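Local atomic coordinates of putative siderophore-degrading esterase (Eurofung) (Emericella nidulans, PDB entry 6GUO), a protein that hydrolyses the ester bonds of enterobactin, a siderophore of Gram-negative bacteria, so that its iron can be released inside the fungal cell. Residues A[132-135]-A[136-139]; A[235-239]-A[240-244]. One frame throughout, in Å; residues are numbered along the deposited sequence.

The two contacts illustrate how an alpha/beta-hydrolase uses the first turns of its helices in different surroundings. Contact 1 lies in helix 131-150, about 14 Å from the centre of the chain to the centre of the contact, with apolar side chains turned into the core. Contact 2 starts helix 239-252 on the surface, its centre about 29 Å out. The contact centres are about 39 Å apart and their nearest atoms about 27 Å. In contact 1, Phe134 is close to, but not in contact with, the probable nucleophile elbow of the active site (Gly163, Ser165 and Gly167). Phe137, and Arg235 and Val236 ahead of the cap in contact 2, meet the second subunit.

Contact 1 of 2, residues A[132-135]-A[136-139]; sequences DEFL and TFIA
In the first turns of helix 131-150, a helix packed on the central sheet of the alpha/beta-hydrolase fold, Phe134 meets both Ile138 and Phe137, the neighbours one turn further along. The methyl CD1 of Ile138 sits over one face of the Phe134 ring in a CH-pi contact, 4.0 Å from the ring centroid and displaced toward the rim near CE2. Ile138 sets CG1 anti to its carbonyl carbon and extends the chain (chi2 165°), carrying CD1 back toward the preceding turn. Phe137 approaches the same ring at a slant, with its CD2 4.0 Å from Phe134 CE1.

The cluster continues into the core: Val58 of strand 52-58 touches Phe134 and Ile138, and Phe170 of helix 166-177 meets the Phe134 ring. Phe137 stacks with Tyr31 and also meets Trp5 of the second subunit, so this turn touches both the interior of its own subunit and the neighbouring one. The two carboxylates at the start of the helix have partners of their own: Asp132 OD1 is hydrogen-bonded to His173, while Glu133 OE1 is hydrogen-bonded to the Tyr104 hydroxyl and forms a salt bridge with Lys26.

Beneath the side chains runs the regular series of i to i+4 backbone hydrogen bonds, including Ile138 N to Phe134 O at 2.9 Å. Thr136 adds a second bond to it. Its OG1 lies beside the backbone nitrogen (chi1 -59°) and donates to Asp132 O at 2.8 Å, while Thr136 N donates to that same oxygen at 3.0 Å. One carbonyl oxygen is thereby gripped twice, the hydroxyl and the amide reaching Asp132 O from opposite faces of its carbonyl plane.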
loop_
_atom_site.group_PDB
_atom_site.type_symbol
_atom_site.label_atom_id
_atom_site.label_comp_id
_atom_site.label_asym_id
_atom_site.label_seq_id
_atom_site.Cartn_x
_atom_site.Cartn_y
_atom_site.Cartn_z
ATOM N N ASP A 132 -26.695 -6.109 -6.776
ATOM C CA ASP A 132 -27.029 -6.413 -8.173
ATOM C C ASP A 132 -27.118 -5.146 -9.020
ATOM O O ASP A 132 -26.645 -5.133 -10.156
ATOM C CB ASP A 132 -28.314 -7.240 -8.274
ATOM C CG ASP A 132 -28.140 -8.654 -7.745
ATOM O OD1 ASP A 132 -27.010 -9.185 -7.784
ATOM O OD2 ASP A 132 -29.139 -9.246 -7.292
ATOM N N GLU A 133 -27.700 -4.086 -8.456
ATOM C CA GLU A 133 -27.755 -2.774 -9.115
ATOM C C GLU A 133 -26.353 -2.204 -9.344
ATOM O O GLU A 133 -26.049 -1.692 -10.420
ATOM C CB GLU A 133 -28.582 -1.781 -8.289
ATOM C CG GLU A 133 -30.068 -2.107 -8.224
ATOM C CD GLU A 133 -30.840 -1.220 -7.257
ATOM O OE1 GLU A 133 -30.293 -0.202 -6.779
ATOM O OE2 GLU A 133 -32.011 -1.548 -6.975
ATOM N N PHE A 134 -25.506 -2.309 -8.324
ATOM C CA PHE A 134 -24.136 -1.802 -8.389
ATOM C C PHE A 134 -23.274 -2.576 -9.391
ATOM O O PHE A 134 -22.494 -2.002 -10.145
ATOM C CB PHE A 134 -23.503 -1.847 -6.990
ATOM C CG PHE A 134 -22.237 -1.046 -6.860
ATOM C CD1 PHE A 134 -22.148 0.249 -7.371
ATOM C CD2 PHE A 134 -21.136 -1.574 -6.190
ATOM C CE1 PHE A 134 -20.987 0.988 -7.241
ATOM C CE2 PHE A 134 -19.973 -0.833 -6.054
ATOM C CZ PHE A 134 -19.894 0.447 -6.579
ATOM N N LEU A 135 -23.432 -3.875 -9.399
ATOM C CA LEU A 135 -22.714 -4.741 -10.324
ATOM C C LEU A 135 -23.122 -4.469 -11.778
ATOM O O LEU A 135 -22.278 -4.448 -12.676
ATOM C CB LEU A 135 -22.976 -6.193 -9.940
ATOM C CG LEU A 135 -22.210 -7.324 -10.622
ATOM C CD1 LEU A 135 -20.760 -6.955 -10.909
ATOM C CD2 LEU A 135 -22.263 -8.553 -9.728
ATOM N N THR A 136 -24.419 -4.246 -11.993
ATOM C CA THR A 136 -24.939 -3.816 -13.293
ATOM C C THR A 136 -24.326 -2.473 -13.704
ATOM O O THR A 136 -23.903 -2.302 -14.849
ATOM C CB THR A 136 -26.480 -3.719 -13.255
ATOM O OG1 THR A 136 -27.021 -5.001 -12.919
ATOM C CG2 THR A 136 -27.049 -3.282 -14.587
ATOM N N PHE A 137 -24.267 -1.541 -12.753
ATOM C CA PHE A 137 -23.667 -0.220 -12.963
ATOM C C PHE A 137 -22.202 -0.312 -13.398
ATOM O O PHE A 137 -21.790 0.350 -14.353
ATOM C CB PHE A 137 -23.815 0.625 -11.686
ATOM C CG PHE A 137 -23.093 1.937 -11.726
ATOM C CD1 PHE A 137 -23.548 2.970 -12.535
ATOM C CD2 PHE A 137 -21.967 2.154 -10.933
ATOM C CE1 PHE A 137 -22.886 4.190 -12.570
ATOM C CE2 PHE A 137 -21.306 3.370 -10.963
ATOM C CZ PHE A 137 -21.766 4.391 -11.780
ATOM N N ILE A 138 -21.427 -1.147 -12.714
ATOM C CA ILE A 138 -20.010 -1.325 -13.053
ATOM C C ILE A 138 -19.853 -1.938 -14.448
ATOM O O ILE A 138 -19.080 -1.440 -15.266
ATOM C CB ILE A 138 -19.272 -2.169 -11.993
ATOM C CG1 ILE A 138 -19.188 -1.384 -10.674
ATOM C CG2 ILE A 138 -17.866 -2.536 -12.464
ATOM C CD1 ILE A 138 -18.806 -2.222 -9.474
ATOM N N ALA A 139 -20.609 -2.999 -14.707
ATOM C CA ALA A 139 -20.505 -3.758 -15.956
ATOM C C ALA A 139 -21.072 -3.037 -17.187
ATOM O O ALA A 139 -20.527 -3.182 -18.284
ATOM C CB ALA A 139 -21.175 -5.117 -15.791
#

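Contact 2 of 2, residues A[235-239]-A[240-244]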
loop_
_atom_site.group_PDB
_atom_site.type_symbol
_atom_site.label_atom_id
_atom_site.label_comp_id
_atom_site.label_asym_id
_atom_site.label_seq_id
_atom_site.Cartn_x
_atom_site.Cartn_y
_atom_site.Cartn_z
ATOM N N ARG A 235 -1.815 -1.441 22.733
ATOM C CA ARG A 235 -1.088 -0.845 23.857
ATOM C C ARG A 235 -1.963 0.117 24.653
ATOM O O ARG A 235 -1.984 0.068 25.883
ATOM C CB ARG A 235 0.161 -0.115 23.355
ATOM C CG ARG A 235 1.087 0.391 24.454
ATOM C CD ARG A 235 2.338 1.021 23.866
ATOM N NE ARG A 235 2.020 2.131 22.966
ATOM C CZ ARG A 235 1.668 3.364 23.342
ATOM N NH1 ARG A 235 1.402 4.279 22.413
ATOM N NH2 ARG A 235 1.578 3.700 24.629
ATOM N N VAL A 236 -2.668 0.986 23.929
ATOM C CA VAL A 236 -3.628 1.917 24.506
ATOM C C VAL A 236 -5.015 1.455 24.054
ATOM O O VAL A 236 -5.430 1.701 22.917
ATOM C CB VAL A 236 -3.358 3.373 24.054
ATOM C CG1 VAL A 236 -4.269 4.343 24.796
ATOM C CG2 VAL A 236 -1.897 3.743 24.283
ATOM N N GLU A 237 -5.701 0.745 24.943
ATOM C CA GLU A 237 -7.058 0.264 24.689
ATOM C C GLU A 237 -7.675 -0.161 26.012
ATOM O O GLU A 237 -7.035 -0.880 26.783
ATOM C CB GLU A 237 -7.048 -0.925 23.721
ATOM C CG GLU A 237 -8.435 -1.432 23.356
ATOM C CD GLU A 237 -8.429 -2.497 22.276
ATOM O OE1 GLU A 237 -7.416 -3.217 22.116
ATOM O OE2 GLU A 237 -9.462 -2.620 21.585
ATOM N N SER A 238 -8.911 0.272 26.265
ATOM C CA SER A 238 -9.611 -0.086 27.501
ATOM C C SER A 238 -10.032 -1.554 27.475
ATOM O O SER A 238 -10.133 -2.164 26.405
ATOM C CB SER A 238 -10.836 0.807 27.719
ATOM O OG SER A 238 -11.892 0.459 26.838
ATOM N N ASP A 239 -10.293 -2.098 28.659
ATOM C CA ASP A 239 -10.715 -3.496 28.804
ATOM C C ASP A 239 -11.978 -3.768 28.009
ATOM O O ASP A 239 -12.025 -4.707 27.212
ATOM C CB ASP A 239 -10.982 -3.850 30.267
ATOM C CG ASP A 239 -9.781 -3.634 31.151
ATOM O OD1 ASP A 239 -8.666 -4.036 30.766
ATOM O OD2 ASP A 239 -9.948 -3.049 32.238
ATOM N N GLU A 240 -12.995 -2.939 28.222
ATOM C CA GLU A 240 -14.284 -3.138 27.565
ATOM C C GLU A 240 -14.228 -2.947 26.061
ATOM O O GLU A 240 -14.897 -3.681 25.339
ATOM C CB GLU A 240 -15.376 -2.249 28.179
ATOM C CG GLU A 240 -15.729 -2.596 29.622
ATOM C CD GLU A 240 -15.804 -4.098 29.884
ATOM O OE1 GLU A 240 -16.702 -4.745 29.314
ATOM O OE2 GLU A 240 -14.948 -4.616 30.655
ATOM N N MET A 241 -13.431 -1.991 25.583
ATOM C CA MET A 241 -13.280 -1.805 24.139
ATOM C C MET A 241 -12.599 -3.016 23.494
ATOM O O MET A 241 -12.998 -3.426 22.411
ATOM C CB MET A 241 -12.554 -0.497 23.795
ATOM C CG MET A 241 -13.382 0.761 24.057
ATOM S SD MET A 241 -14.899 0.917 23.085
ATOM C CE MET A 241 -15.757 2.187 24.015
ATOM N N PHE A 242 -11.611 -3.604 24.170
ATOM C CA PHE A 242 -10.999 -4.853 23.702
ATOM C C PHE A 242 -11.991 -6.025 23.708
ATOM O O PHE A 242 -12.042 -6.805 22.756
ATOM C CB PHE A 242 -9.761 -5.216 24.532
ATOM C CG PHE A 242 -9.141 -6.534 24.144
ATOM C CD1 PHE A 242 -8.653 -6.727 22.855
ATOM C CD2 PHE A 242 -9.071 -7.591 25.051
ATOM C CE1 PHE A 242 -8.093 -7.942 22.480
ATOM C CE2 PHE A 242 -8.510 -8.809 24.682
ATOM C CZ PHE A 242 -8.020 -8.985 23.395
ATOM N N LYS A 243 -12.773 -6.148 24.778
ATOM C CA LYS A 243 -13.763 -7.227 24.870
ATOM C C LYS A 243 -14.861 -7.109 23.806
ATOM O O LYS A 243 -15.329 -8.132 23.292
ATOM C CB LYS A 243 -14.344 -7.308 26.280
ATOM C CG LYS A 243 -13.318 -7.799 27.283
ATOM C CD LYS A 243 -13.794 -7.663 28.711
ATOM C CE LYS A 243 -12.676 -8.005 29.680
ATOM N NZ LYS A 243 -13.141 -7.932 31.091
ATOM N N ARG A 244 -15.245 -5.875 23.465
ATOM C CA ARG A 244 -16.136 -5.618 22.319
ATOM C C ARG A 244 -15.556 -6.174 21.020
ATOM O O ARG A 244 -16.272 -6.799 20.242
ATOM C CB ARG A 244 -16.401 -4.119 22.134
ATOM C CG ARG A 244 -17.393 -3.516 23.114
ATOM C CD ARG A 244 -17.264 -1.996 23.149
ATOM N NE ARG A 244 -18.526 -1.320 23.451
ATOM C CZ ARG A 244 -19.144 -1.316 24.636
ATOM N NH1 ARG A 244 -18.646 -1.972 25.688
ATOM N NH2 ARG A 244 -20.290 -0.653 24.771
#
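Ser238 OG accepts a hydrogen bond from Met241 N at 3.2 Å, with an N-H...O angle of 155°. The hydroxyl is placed there by a chi1 of 74°, which sets it between the backbone nitrogen and the carbonyl carbon. Met241 turns CG back beside its own nitrogen, so that CG also comes to 3.2 Å from Ser238 OG. This is the N-cap of helix 239-252: the serine hydroxyl accepts from a first-turn amide that has no carbonyl of a preceding turn to bond, and Phe242 N closes the first backbone bond on Ser238 O at 3.0 Å. Just ahead of the cap, Glu237 is extended, with CG anti to its backbone nitrogen, and crosses the Phe242 side chain at about a right angle. Glu237 OE2 comes to 3.4 Å from Phe242 CA, and Glu237 OE1 to 3.8 Å from Phe242 CD1, the carboxylate and ring planes being 70° apart. Arg245 makes a salt bridge to Glu237 OE2, and the backbone N of Gln234 a hydrogen bond to Glu237 OE1, fixing the group at both oxygens. Asp239 OD1 forms a salt bridge with Arg233. Along the exposed flank the straight chain of Lys243 passes Asp239 O with CG 3.4 Å away, and its NZ makes a long salt bridge of 3.8 Å to Glu240 OE2.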